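Local coordinates for protein arabinose metabolism transcriptional repressor (Bacillus subtilis, PDB 5D4S) that binds operator DNA through a winged helix-turn-helix domain of the GntR family and thereby probably represses genes of arabinose metabolism, at residues S33-N37 / Q38-L42; T49-E52 / L53-Q56; F57-S60 / R61-R65; G69-V72 / S73-L76. One frame throughout, in Å; residues are numbered along the deposited sequence.

Interaction 1. Residues S33-N37 / Q38-L42; sequences SSWIN and QGKIL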
loop_
_atom_site.group_PDB
_atom_site.type_symbol
_atom_site.label_atom_id
_atom_site.label_comp_id
_atom_site.label_asym_id
_atom_site.label_seq_id
_atom_site.Cartn_x
_atom_site.Cartn_y
_atom_site.Cartn_z
ATOM N N SER B 33 -1.538 10.427 9.769
ATOM C CA SER B 33 -0.204 10.945 10.020
ATOM C C SER B 33 -0.290 12.264 10.782
ATOM O O SER B 33 0.659 12.640 11.468
ATOM C CB SER B 33 0.582 11.105 8.721
ATOM O OG SER B 33 -0.248 11.589 7.690
ATOM N N SER B 34 -1.432 12.951 10.689
ATOM C CA SER B 34 -1.620 14.191 11.439
ATOM C C SER B 34 -1.861 13.881 12.915
ATOM O O SER B 34 -1.586 14.711 13.764
ATOM C CB SER B 34 -2.788 15.020 10.893
ATOM O OG SER B 34 -4.027 14.531 11.402
ATOM N N TRP B 35 -2.380 12.691 13.213
ATOM C CA TRP B 35 -2.521 12.248 14.607
ATOM C C TRP B 35 -1.152 12.021 15.239
ATOM O O TRP B 35 -0.873 12.482 16.339
ATOM C CB TRP B 35 -3.336 10.966 14.691
ATOM C CG TRP B 35 -4.733 11.090 14.195
ATOM C CD1 TRP B 35 -5.451 12.243 14.008
ATOM C CD2 TRP B 35 -5.590 10.016 13.831
ATOM N NE1 TRP B 35 -6.709 11.940 13.536
ATOM C CE2 TRP B 35 -6.819 10.575 13.426
ATOM C CE3 TRP B 35 -5.439 8.619 13.813
ATOM C CZ2 TRP B 35 -7.887 9.796 12.994
ATOM C CZ3 TRP B 35 -6.498 7.845 13.387
ATOM C CH2 TRP B 35 -7.707 8.436 12.976
ATOM N N ILE B 36 -0.296 11.290 14.531
ATOM C CA ILE B 36 1.132 11.333 14.803
ATOM C C ILE B 36 1.544 12.759 14.437
ATOM O O ILE B 36 0.706 13.530 14.005
ATOM C CB ILE B 36 1.904 10.271 13.985
ATOM C CG1 ILE B 36 1.063 9.005 13.852
ATOM C CG2 ILE B 36 3.236 9.924 14.642
ATOM C CD1 ILE B 36 1.727 7.921 13.037
ATOM N N ASN B 37 2.807 13.130 14.589
ATOM C CA ASN B 37 3.213 14.537 14.432
ATOM C C ASN B 37 2.582 15.397 15.526
ATOM O O ASN B 37 3.301 15.988 16.322
ATOM C CB ASN B 37 2.845 15.124 13.053
ATOM C CG ASN B 37 3.398 14.314 11.893
ATOM O OD1 ASN B 37 3.934 13.220 12.072
ATOM N ND2 ASN B 37 3.253 14.851 10.685
ATOM N N GLN B 38 1.249 15.449 15.580
ATOM C CA GLN B 38 0.555 16.258 16.589
ATOM C C GLN B 38 0.574 15.626 17.973
ATOM O O GLN B 38 0.026 16.179 18.925
ATOM C CB GLN B 38 -0.893 16.523 16.175
ATOM C CG GLN B 38 -1.025 17.514 15.037
ATOM C CD GLN B 38 -2.462 17.872 14.737
ATOM O OE1 GLN B 38 -3.299 17.921 15.635
ATOM N NE2 GLN B 38 -2.759 18.122 13.466
ATOM N N GLY B 39 1.204 14.465 18.082
ATOM C CA GLY B 39 1.379 13.819 19.366
ATOM C C GLY B 39 0.114 13.226 19.950
ATOM O O GLY B 39 0.114 12.812 21.101
ATOM N N LYS B 40 -0.960 13.174 19.167
ATOM C CA LYS B 40 -2.202 12.552 19.628
ATOM C C LYS B 40 -2.015 11.048 19.857
ATOM O O LYS B 40 -2.712 10.446 20.673
ATOM C CB LYS B 40 -3.340 12.800 18.631
ATOM C CG LYS B 40 -3.892 14.228 18.646
ATOM C CD LYS B 40 -5.075 14.384 17.687
ATOM C CE LYS B 40 -5.787 15.724 17.878
ATOM N NZ LYS B 40 -7.053 15.831 17.080
ATOM N N ILE B 41 -1.085 10.442 19.119
ATOM C CA ILE B 41 -0.704 9.051 19.352
ATOM C C ILE B 41 0.811 8.986 19.529
ATOM O O ILE B 41 1.556 9.573 18.748
ATOM C CB ILE B 41 -1.140 8.121 18.195
ATOM C CG1 ILE B 41 -2.556 8.448 17.756
ATOM C CG2 ILE B 41 -1.111 6.663 18.614
ATOM C CD1 ILE B 41 -3.081 7.514 16.713
ATOM N N LEU B 42 1.259 8.284 20.568
ATOM C CA LEU B 42 2.683 8.202 20.902
ATOM C C LEU B 42 3.283 6.895 20.401
ATOM O O LEU B 42 2.542 5.961 20.114
ATOM C CB LEU B 42 2.875 8.330 22.413
ATOM C CG LEU B 42 2.258 9.593 23.003
ATOM C CD1 LEU B 42 2.436 9.614 24.514
ATOM C CD2 LEU B 42 2.873 10.822 22.359
#
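Trp35 and Ile41 form the tight side of this turn, their side chains lying alongside each other where helix 24-35 ends. Ile41 CD1 comes within 3.9 Å of Trp35 CE3, approaching the indole obliquely, and also packs against Trp35 CB. A chi1 of -44° puts Ile41 CG1 beside the backbone N, and the extended second torsion then carries CD1 to the indole. Behind this pair Trp35 O receives two weak backbone bonds, from Lys40 N at 2.9 Å with a bent N-H...O angle of 127°, and from Ile41 N at 3.5 Å. Val87 of strand 84-87 and Ile47 pack on Ile41, while Trp35 NE1 is hydrogen-bonded to Glu31.

The other side is loose and open to solvent. Gln38 N bonds only weakly to Ser34 O, at 3.4 Å, and the extended Gln38 chain runs over that same oxygen, its CG 3.1 Å from Ser34 O. Ser34 OG turns back to Glu31 O. Lys40 sends its CD past the indole, 4.3 Å from Trp35 CD1, and its charged end then leads away. At Gly39, phi is +72°, an angle easily reached without a side chain. Polar bonds that are long or bent, beside a close apolar pair, are consistent with a turn that leans on apolar packing at least as much as on hydrogen bonding.

Interaction 2. Residues T49-E52 / L53-Q56; sequences TENE and LMQQ. With nucleotides of chain C.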
loop_
_atom_site.group_PDB
_atom_site.type_symbol
_atom_site.label_atom_id
_atom_site.label_comp_id
_atom_site.label_asym_id
_atom_site.label_seq_id
_atom_site.Cartn_x
_atom_site.Cartn_y
_atom_site.Cartn_z
ATOM N N THR B 49 -8.624 0.179 15.408
ATOM C CA THR B 49 -8.682 -0.995 14.551
ATOM C C THR B 49 -9.120 -0.635 13.143
ATOM O O THR B 49 -9.633 0.459 12.904
ATOM C CB THR B 49 -9.654 -2.025 15.087
ATOM O OG1 THR B 49 -10.985 -1.499 14.984
ATOM C CG2 THR B 49 -9.346 -2.334 16.554
ATOM N N GLU B 50 -8.928 -1.565 12.214
ATOM C CA GLU B 50 -9.306 -1.327 10.832
ATOM C C GLU B 50 -10.803 -1.106 10.743
ATOM O O GLU B 50 -11.245 -0.270 9.988
ATOM C CB GLU B 50 -8.856 -2.493 9.930
ATOM C CG GLU B 50 -7.353 -2.473 9.675
ATOM C CD GLU B 50 -6.836 -3.743 8.980
ATOM O OE1 GLU B 50 -7.652 -4.583 8.541
ATOM O OE2 GLU B 50 -5.603 -3.901 8.889
ATOM N N ASN B 51 -11.589 -1.825 11.534
ATOM C CA ASN B 51 -13.038 -1.642 11.479
ATOM C C ASN B 51 -13.507 -0.293 12.057
ATOM O O ASN B 51 -14.464 0.319 11.552
ATOM C CB ASN B 51 -13.745 -2.787 12.196
ATOM C CG ASN B 51 -14.008 -3.948 11.268
ATOM O OD1 ASN B 51 -15.135 -4.157 10.820
ATOM N ND2 ASN B 51 -12.957 -4.689 10.936
ATOM N N GLU B 52 -12.828 0.150 13.109
ATOM C CA GLU B 52 -13.087 1.463 13.686
ATOM C C GLU B 52 -12.742 2.536 12.659
ATOM O O GLU B 52 -13.488 3.497 12.484
ATOM C CB GLU B 52 -12.289 1.663 14.967
ATOM C CG GLU B 52 -12.836 0.818 16.122
ATOM C CD GLU B 52 -11.976 0.864 17.348
ATOM O OE1 GLU B 52 -10.788 1.227 17.231
ATOM O OE2 GLU B 52 -12.494 0.549 18.436
ATOM N N LEU B 53 -11.616 2.363 11.980
ATOM C CA LEU B 53 -11.197 3.329 10.961
ATOM C C LEU B 53 -12.164 3.351 9.774
ATOM O O LEU B 53 -12.478 4.425 9.246
ATOM C CB LEU B 53 -9.774 3.033 10.487
ATOM C CG LEU B 53 -8.714 3.274 11.566
ATOM C CD1 LEU B 53 -7.344 2.821 11.105
ATOM C CD2 LEU B 53 -8.682 4.734 11.995
ATOM N N MET B 54 -12.629 2.174 9.360
ATOM C CA MET B 54 -13.629 2.055 8.293
ATOM C C MET B 54 -14.860 2.871 8.618
ATOM O O MET B 54 -15.353 3.648 7.794
ATOM C CB MET B 54 -14.054 0.601 8.091
ATOM C CG MET B 54 -12.995 -0.299 7.534
ATOM S SD MET B 54 -13.542 -2.010 7.648
ATOM C CE MET B 54 -15.051 -1.923 6.704
ATOM N N GLN B 55 -15.367 2.672 9.831
ATOM C CA GLN B 55 -16.590 3.354 10.234
ATOM C C GLN B 55 -16.367 4.844 10.457
ATOM O O GLN B 55 -17.250 5.661 10.205
ATOM C CB GLN B 55 -17.163 2.700 11.495
ATOM C CG GLN B 55 -17.700 1.298 11.237
ATOM C CD GLN B 55 -17.692 0.414 12.476
ATOM O OE1 GLN B 55 -17.403 0.874 13.583
ATOM N NE2 GLN B 55 -18.013 -0.865 12.293
ATOM N N GLN B 56 -15.182 5.216 10.916
ATOM C CA GLN B 56 -14.986 6.601 11.302
ATOM C C GLN B 56 -14.610 7.487 10.104
ATOM O O GLN B 56 -14.915 8.685 10.096
ATOM C CB GLN B 56 -13.948 6.676 12.419
ATOM C CG GLN B 56 -14.557 6.151 13.743
ATOM C CD GLN B 56 -13.536 5.806 14.808
ATOM O OE1 GLN B 56 -12.357 6.123 14.688
ATOM N NE2 GLN B 56 -13.992 5.136 15.856
ATOM P P DT C 8 -6.474 -4.198 13.563
ATOM O OP1 DT C 8 -5.703 -3.021 14.018
ATOM O OP2 DT C 8 -7.838 -4.046 12.979
ATOM O "O5'" DT C 8 -5.533 -5.124 12.669
ATOM C "C5'" DT C 8 -4.219 -5.425 13.145
ATOM C "C4'" DT C 8 -3.568 -6.537 12.345
ATOM O "O4'" DT C 8 -4.446 -7.694 12.314
ATOM C "C3'" DT C 8 -3.252 -6.199 10.880
ATOM O "O3'" DT C 8 -2.005 -6.775 10.535
ATOM C "C2'" DT C 8 -4.397 -6.869 10.133
ATOM C "C1'" DT C 8 -4.611 -8.111 10.987
ATOM N N1 DT C 8 -5.956 -8.727 10.831
ATOM C C2 DT C 8 -6.034 -10.070 10.569
ATOM O O2 DT C 8 -5.063 -10.794 10.504
ATOM N N3 DT C 8 -7.292 -10.546 10.423
ATOM C C4 DT C 8 -8.464 -9.837 10.481
ATOM O O4 DT C 8 -9.559 -10.379 10.328
ATOM C C5 DT C 8 -8.316 -8.426 10.735
ATOM C C7 DT C 8 -9.526 -7.541 10.807
ATOM C C6 DT C 8 -7.077 -7.943 10.894
ATOM P P DT C 7 -11.119 -5.565 18.057
ATOM O OP1 DT C 7 -10.713 -4.559 19.066
ATOM O OP2 DT C 7 -12.313 -5.372 17.201
ATOM O "O5'" DT C 7 -9.906 -5.839 17.083
ATOM C "C5'" DT C 7 -8.617 -6.110 17.584
ATOM C "C4'" DT C 7 -7.715 -6.581 16.450
ATOM O "O4'" DT C 7 -8.015 -7.949 16.092
ATOM C "C3'" DT C 7 -7.851 -5.762 15.149
ATOM O "O3'" DT C 7 -6.654 -5.059 14.920
ATOM C "C2'" DT C 7 -8.098 -6.811 14.036
ATOM C "C1'" DT C 7 -7.748 -8.127 14.717
ATOM N N1 DT C 7 -8.531 -9.284 14.225
ATOM C C2 DT C 7 -7.854 -10.410 13.821
ATOM O O2 DT C 7 -6.641 -10.511 13.846
ATOM N N3 DT C 7 -8.636 -11.426 13.412
ATOM C C4 DT C 7 -9.992 -11.466 13.324
ATOM O O4 DT C 7 -10.580 -12.469 12.915
ATOM C C5 DT C 7 -10.671 -10.262 13.751
ATOM C C7 DT C 7 -12.171 -10.186 13.707
ATOM C C6 DT C 7 -9.911 -9.227 14.185
#
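Leu53, Met54, Gln55 and Gln56 donate their backbone N-H groups to the carbonyls of Thr49, Glu50, Asn51 and Glu52, the i to i+4 ladder of helix 50-57, with lengths of 2.9 to 3.1 Å. This is the first helix of the helix-turn-helix, and a capping box closes its start. Thr49 OG1 accepts from Glu52 N at 3.1 Å; in return Glu52 OE1 takes Thr49 N at 3.0 Å, met from above the carboxylate plane (38° out of it). A chi1 of 68° puts OG1 between the backbone N and the carbonyl carbon, facing the bare amide of the first turn.

Along the flank, Met54 SD lies beside Asn51, 4.1 Å from Asn51 CG. Leu53 turns inward, its CG resting on Thr49 O, and packs on Ile64 and Ile68 of helix 61-74. Gln56 folds back along the helix, its CG 3.1 Å from Glu52 O and its NE2 4.0 Å from Glu52 CB. With an alanine at Gln56, the cover given by CG and the terminal amide would probably be lost, leaving a gap beside Glu52 CB. Glu50 sends its carboxylate to Arg61 and Arg65, while Glu50 N gives DT8 OP2 of chain C a nearly straight bond (2.8 Å, 177°).

Interaction 3. Residues F57-S60 / R61-R65; sequences FGVS and RHTIR. With nucleotides of chain D; nucleotides of chain C.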
loop_
_atom_site.group_PDB
_atom_site.type_symbol
_atom_site.label_atom_id
_atom_site.label_comp_id
_atom_site.label_asym_id
_atom_site.label_seq_id
_atom_site.Cartn_x
_atom_site.Cartn_y
_atom_site.Cartn_z
ATOM N N PHE B 57 -13.994 6.891 9.091
ATOM C CA PHE B 57 -13.678 7.609 7.843
ATOM C C PHE B 57 -14.710 7.346 6.748
ATOM O O PHE B 57 -14.702 8.007 5.693
ATOM C CB PHE B 57 -12.285 7.221 7.335
ATOM C CG PHE B 57 -11.168 7.872 8.094
ATOM C CD1 PHE B 57 -10.967 9.238 8.020
ATOM C CD2 PHE B 57 -10.312 7.118 8.880
ATOM C CE1 PHE B 57 -9.944 9.845 8.723
ATOM C CE2 PHE B 57 -9.295 7.720 9.587
ATOM C CZ PHE B 57 -9.107 9.084 9.505
ATOM N N GLY B 58 -15.585 6.373 6.979
ATOM C CA GLY B 58 -16.638 6.065 6.021
ATOM C C GLY B 58 -16.109 5.520 4.709
ATOM O O GLY B 58 -16.589 5.892 3.625
ATOM N N VAL B 59 -15.106 4.648 4.805
ATOM C CA VAL B 59 -14.479 4.032 3.633
ATOM C C VAL B 59 -14.320 2.509 3.809
ATOM O O VAL B 59 -14.545 1.970 4.900
ATOM C CB VAL B 59 -13.095 4.670 3.339
ATOM C CG1 VAL B 59 -13.240 6.192 3.163
ATOM C CG2 VAL B 59 -12.105 4.362 4.437
ATOM N N SER B 60 -13.937 1.812 2.739
ATOM C CA SER B 60 -13.831 0.356 2.799
ATOM C C SER B 60 -12.613 -0.095 3.588
ATOM O O SER B 60 -11.703 0.697 3.834
ATOM C CB SER B 60 -13.755 -0.225 1.386
ATOM O OG SER B 60 -12.558 0.197 0.770
ATOM N N ARG B 61 -12.583 -1.369 3.979
ATOM C CA ARG B 61 -11.385 -1.915 4.610
ATOM C C ARG B 61 -10.186 -1.807 3.665
ATOM O O ARG B 61 -9.078 -1.482 4.085
ATOM C CB ARG B 61 -11.586 -3.381 5.037
ATOM C CG ARG B 61 -10.493 -3.838 5.997
ATOM C CD ARG B 61 -10.641 -5.278 6.517
ATOM N NE ARG B 61 -9.377 -5.685 7.149
ATOM C CZ ARG B 61 -8.930 -6.941 7.225
ATOM N NH1 ARG B 61 -9.639 -7.950 6.738
ATOM N NH2 ARG B 61 -7.762 -7.181 7.790
ATOM N N HIS B 62 -10.417 -2.054 2.380
ATOM C CA HIS B 62 -9.365 -1.922 1.374
ATOM C C HIS B 62 -8.686 -0.554 1.417
ATOM O O HIS B 62 -7.456 -0.447 1.367
ATOM C CB HIS B 62 -9.939 -2.169 -0.024
ATOM C CG HIS B 62 -8.987 -1.837 -1.135
ATOM N ND1 HIS B 62 -8.160 -2.779 -1.717
ATOM C CD2 HIS B 62 -8.719 -0.666 -1.760
ATOM C CE1 HIS B 62 -7.443 -2.202 -2.668
ATOM N NE2 HIS B 62 -7.756 -0.921 -2.705
ATOM N N THR B 63 -9.486 0.501 1.513
ATOM C CA THR B 63 -8.917 1.834 1.535
ATOM C C THR B 63 -8.104 2.051 2.813
ATOM O O THR B 63 -6.988 2.592 2.768
ATOM C CB THR B 63 -10.031 2.874 1.377
ATOM O OG1 THR B 63 -10.553 2.779 0.042
ATOM C CG2 THR B 63 -9.524 4.296 1.634
ATOM N N ILE B 64 -8.628 1.594 3.950
ATOM C CA ILE B 64 -7.902 1.750 5.208
ATOM C C ILE B 64 -6.567 1.013 5.132
ATOM O O ILE B 64 -5.530 1.527 5.564
ATOM C CB ILE B 64 -8.709 1.213 6.421
ATOM C CG1 ILE B 64 -9.934 2.089 6.704
ATOM C CG2 ILE B 64 -7.824 1.142 7.672
ATOM C CD1 ILE B 64 -9.598 3.578 6.937
ATOM N N ARG B 65 -6.593 -0.185 4.557
ATOM C CA ARG B 65 -5.396 -1.012 4.489
ATOM C C ARG B 65 -4.373 -0.425 3.530
ATOM O O ARG B 65 -3.176 -0.532 3.756
ATOM C CB ARG B 65 -5.752 -2.450 4.093
ATOM C CG ARG B 65 -6.314 -3.262 5.316
ATOM C CD ARG B 65 -6.453 -4.736 4.975
ATOM N NE ARG B 65 -5.140 -5.278 4.656
ATOM C CZ ARG B 65 -4.245 -5.628 5.573
ATOM N NH1 ARG B 65 -4.542 -5.530 6.866
ATOM N NH2 ARG B 65 -3.061 -6.080 5.197
ATOM P P DC D 10 -14.275 3.182 -0.660
ATOM O OP1 DC D 10 -14.981 4.447 -0.409
ATOM O OP2 DC D 10 -13.048 2.817 0.085
ATOM O "O5'" DC D 10 -15.352 2.038 -0.566
ATOM C "C5'" DC D 10 -16.660 2.284 -1.066
ATOM C "C4'" DC D 10 -17.203 1.051 -1.749
ATOM O "O4'" DC D 10 -16.356 0.721 -2.872
ATOM C "C3'" DC D 10 -17.160 -0.221 -0.919
ATOM O "O3'" DC D 10 -18.230 -0.270 0.022
ATOM C "C2'" DC D 10 -17.333 -1.261 -2.006
ATOM C "C1'" DC D 10 -16.457 -0.675 -3.115
ATOM N N1 DC D 10 -15.113 -1.285 -3.141
ATOM C C2 DC D 10 -14.945 -2.493 -3.813
ATOM O O2 DC D 10 -15.919 -2.984 -4.397
ATOM N N3 DC D 10 -13.723 -3.086 -3.818
ATOM C C4 DC D 10 -12.707 -2.506 -3.179
ATOM N N4 DC D 10 -11.516 -3.111 -3.215
ATOM C C5 DC D 10 -12.866 -1.280 -2.471
ATOM C C6 DC D 10 -14.080 -0.711 -2.473
ATOM P P DG C 9 -1.427 -6.712 9.037
ATOM O OP1 DG C 9 0.032 -6.622 9.230
ATOM O OP2 DG C 9 -2.135 -5.662 8.273
ATOM O "O5'" DG C 9 -1.768 -8.136 8.442
ATOM C "C5'" DG C 9 -1.032 -9.262 8.902
ATOM C "C4'" DG C 9 -1.137 -10.387 7.925
ATOM O "O4'" DG C 9 -2.482 -10.946 7.982
ATOM C "C3'" DG C 9 -0.891 -9.955 6.477
ATOM O "O3'" DG C 9 -0.025 -10.897 5.853
ATOM C "C2'" DG C 9 -2.289 -9.923 5.862
ATOM C "C1'" DG C 9 -3.075 -10.927 6.702
ATOM N N9 DG C 9 -4.495 -10.569 6.857
ATOM C C8 DG C 9 -5.018 -9.393 7.351
ATOM N N7 DG C 9 -6.330 -9.375 7.376
ATOM C C5 DG C 9 -6.694 -10.619 6.869
ATOM C C6 DG C 9 -7.981 -11.186 6.646
ATOM O O6 DG C 9 -9.095 -10.694 6.866
ATOM N N1 DG C 9 -7.892 -12.471 6.117
ATOM C C2 DG C 9 -6.708 -13.123 5.844
ATOM N N2 DG C 9 -6.807 -14.354 5.339
ATOM N N3 DG C 9 -5.510 -12.610 6.053
ATOM C C4 DG C 9 -5.575 -11.358 6.552
ATOM P P DT C 8 -6.474 -4.198 13.563
ATOM O OP1 DT C 8 -5.703 -3.021 14.018
ATOM O OP2 DT C 8 -7.838 -4.046 12.979
ATOM O "O5'" DT C 8 -5.533 -5.124 12.669
ATOM C "C5'" DT C 8 -4.219 -5.425 13.145
ATOM C "C4'" DT C 8 -3.568 -6.537 12.345
ATOM O "O4'" DT C 8 -4.446 -7.694 12.314
ATOM C "C3'" DT C 8 -3.252 -6.199 10.880
ATOM O "O3'" DT C 8 -2.005 -6.775 10.535
ATOM C "C2'" DT C 8 -4.397 -6.869 10.133
ATOM C "C1'" DT C 8 -4.611 -8.111 10.987
ATOM N N1 DT C 8 -5.956 -8.727 10.831
ATOM C C2 DT C 8 -6.034 -10.070 10.569
ATOM O O2 DT C 8 -5.063 -10.794 10.504
ATOM N N3 DT C 8 -7.292 -10.546 10.423
ATOM C C4 DT C 8 -8.464 -9.837 10.481
ATOM O O4 DT C 8 -9.559 -10.379 10.328
ATOM C C5 DT C 8 -8.316 -8.426 10.735
ATOM C C7 DT C 8 -9.526 -7.541 10.807
ATOM C C6 DT C 8 -7.077 -7.943 10.894
#
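Val59 and Ile64 cross at about a right angle, Val59 CG2 meeting Ile64 CD1 at 3.6 Å. Phe57 also crosses Ile64 at about a right angle, the same CD1 reaching its ring obliquely at 4.1 Å from Phe57 CD2. Thr63 CG2 fills in against Val59. This apolar side faces Val28 of helix 24-35.

Between these packed residues and the DNA sits Ser60, the N-cap of helix 61-74, the recognition helix of the winged helix-turn-helix. Its OG accepts from Thr63 N at 3.2 Å and donates to DC10 OP2 of chain D at 2.8 Å. The Ser60 backbone N reaches the same oxygen at 3.0 Å, and Thr63 OG1 donates to it too, though that bond is modelled so short that its length is doubtful. His62 lays one ring face against N4 of DC10.

Arg61 stretches out straight, its CG anti to the backbone N (chi1 -166°), and meets guanine DG9 of chain C edge-on: NH1 gives a bond to O6 at 2.8 Å and NH2 one to N7 at 2.7 Å. The DT8 methyl C7 lies over one guanidinium face; with NE already engaged by Glu50, the group has little freedom to turn. Arg65 bends at chi3 (62°), directing NH1 to DG9 OP2 at 2.8 Å. A leucine in place of Arg61 would probably leave guanine O6 and N7 without their donors and Glu50 with one cation fewer. Paired donors facing O6 and N7 imply direct reading of a guanine in the major groove, whereas the Ser60, Thr63 and Arg65 bonds to phosphates suit backbone docking.

Interaction 4. Residues G69-V72 / S73-L76; sequences GDLV and SQGL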
loop_
_atom_site.group_PDB
_atom_site.type_symbol
_atom_site.label_atom_id
_atom_site.label_comp_id
_atom_site.label_asym_id
_atom_site.label_seq_id
_atom_site.Cartn_x
_atom_site.Cartn_y
_atom_site.Cartn_z
ATOM N N GLY B 69 -0.919 0.636 4.993
ATOM C CA GLY B 69 0.184 -0.042 4.338
ATOM C C GLY B 69 1.227 0.948 3.853
ATOM O O GLY B 69 2.429 0.721 4.015
ATOM N N ASP B 70 0.780 2.058 3.270
ATOM C CA ASP B 70 1.737 3.074 2.858
ATOM C C ASP B 70 2.476 3.625 4.072
ATOM O O ASP B 70 3.693 3.832 4.028
ATOM C CB ASP B 70 1.053 4.233 2.129
ATOM C CG ASP B 70 0.611 3.880 0.723
ATOM O OD1 ASP B 70 0.717 2.697 0.317
ATOM O OD2 ASP B 70 0.154 4.815 0.021
ATOM N N LEU B 71 1.742 3.895 5.150
ATOM C CA LEU B 71 2.387 4.490 6.329
ATOM C C LEU B 71 3.382 3.538 7.020
ATOM O O LEU B 71 4.403 3.981 7.539
ATOM C CB LEU B 71 1.319 4.971 7.323
ATOM C CG LEU B 71 0.483 6.169 6.861
ATOM C CD1 LEU B 71 -0.636 6.498 7.850
ATOM C CD2 LEU B 71 1.365 7.398 6.634
ATOM N N VAL B 72 3.088 2.238 7.022
ATOM C CA VAL B 72 4.025 1.229 7.525
ATOM C C VAL B 72 5.261 1.240 6.640
ATOM O O VAL B 72 6.395 1.273 7.124
ATOM C CB VAL B 72 3.385 -0.176 7.547
ATOM C CG1 VAL B 72 4.430 -1.277 7.810
ATOM C CG2 VAL B 72 2.281 -0.214 8.594
ATOM N N SER B 73 5.026 1.245 5.333
ATOM C CA SER B 73 6.106 1.356 4.363
ATOM C C SER B 73 6.979 2.595 4.604
ATOM O O SER B 73 8.174 2.576 4.334
ATOM C CB SER B 73 5.534 1.383 2.946
ATOM O OG SER B 73 6.528 1.738 2.007
ATOM N N GLN B 74 6.389 3.669 5.120
ATOM C CA GLN B 74 7.162 4.873 5.434
ATOM C C GLN B 74 7.894 4.764 6.764
ATOM O O GLN B 74 8.760 5.579 7.068
ATOM C CB GLN B 74 6.261 6.104 5.479
ATOM C CG GLN B 74 5.696 6.535 4.150
ATOM C CD GLN B 74 4.733 7.692 4.309
ATOM O OE1 GLN B 74 4.880 8.512 5.216
ATOM N NE2 GLN B 74 3.731 7.755 3.439
ATOM N N GLY B 75 7.526 3.776 7.568
ATOM C CA GLY B 75 8.135 3.608 8.877
ATOM C C GLY B 75 7.460 4.442 9.946
ATOM O O GLY B 75 8.018 4.652 11.020
ATOM N N LEU B 76 6.253 4.917 9.652
ATOM C CA LEU B 76 5.476 5.715 10.595
ATOM C C LEU B 76 4.656 4.830 11.539
ATOM O O LEU B 76 4.383 5.205 12.678
ATOM C CB LEU B 76 4.552 6.665 9.838
ATOM C CG LEU B 76 4.393 8.091 10.366
ATOM C CD1 LEU B 76 5.727 8.826 10.394
ATOM C CD2 LEU B 76 3.388 8.855 9.519
#
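Leu76 and Gly75 send their backbone N-H groups back into the last turn of helix 61-74: Leu76 N reaches Leu71 O at 3.0 Å with an N-H...O angle of 152°, and Gly75 N reaches Val72 O at 2.8 Å, coming from above the carbonyl plane, 63° out of it. Just upstream the helical ladder still runs, Ser73 N bonding to Gly69 O at 3.0 Å and Gln74 N to Asp70 O at 2.9 Å. The side chain of Asp70 turns to helix 24-35, where OD2 makes a salt bridge with Lys29.

The two bonds back into the last turn, together with a positive phi at Gly75 (86°), mark a Schellman motif, which ends the recognition helix and leads into strand 77-80 of the wing. At these angles a side chain on Gly75 would collide with Gln74 O.

Packing lies beneath the reversal. Leu76 CD2 meets Leu71 CD2 at 3.8 Å, the two side chains crossing at a slant, and Ile32 of helix 24-35 touches Leu71. Gln74, with its chain extended beyond CG, runs over Leu71, bringing OE1 to 4.0 Å from Leu71 CD2. On the exposed side, Ser73 packs on Ser73 of the second subunit.

How the interactions relate
All four contacts are local and follow one another along the chain, so none nests in or crosses another, and none closes a long loop. Interaction 1 rounds the turn after helix 24-35, interaction 2 opens helix 50-57, interaction 3 spans the turn into helix 61-74, and interaction 4 ends that helix before the wing. In space several of them meet. Trp35 of interaction 1 packs on Leu53 of interaction 2 and Phe57 of interaction 3, while Ile36 and Ser33 touch Leu76 of interaction 4. Interactions 2 and 3, with centres about 7 Å apart, are joined by salt bridges from Glu50 to Arg61 and Arg65. Interactions 3 and 4 lie on one helix, towards its two ends.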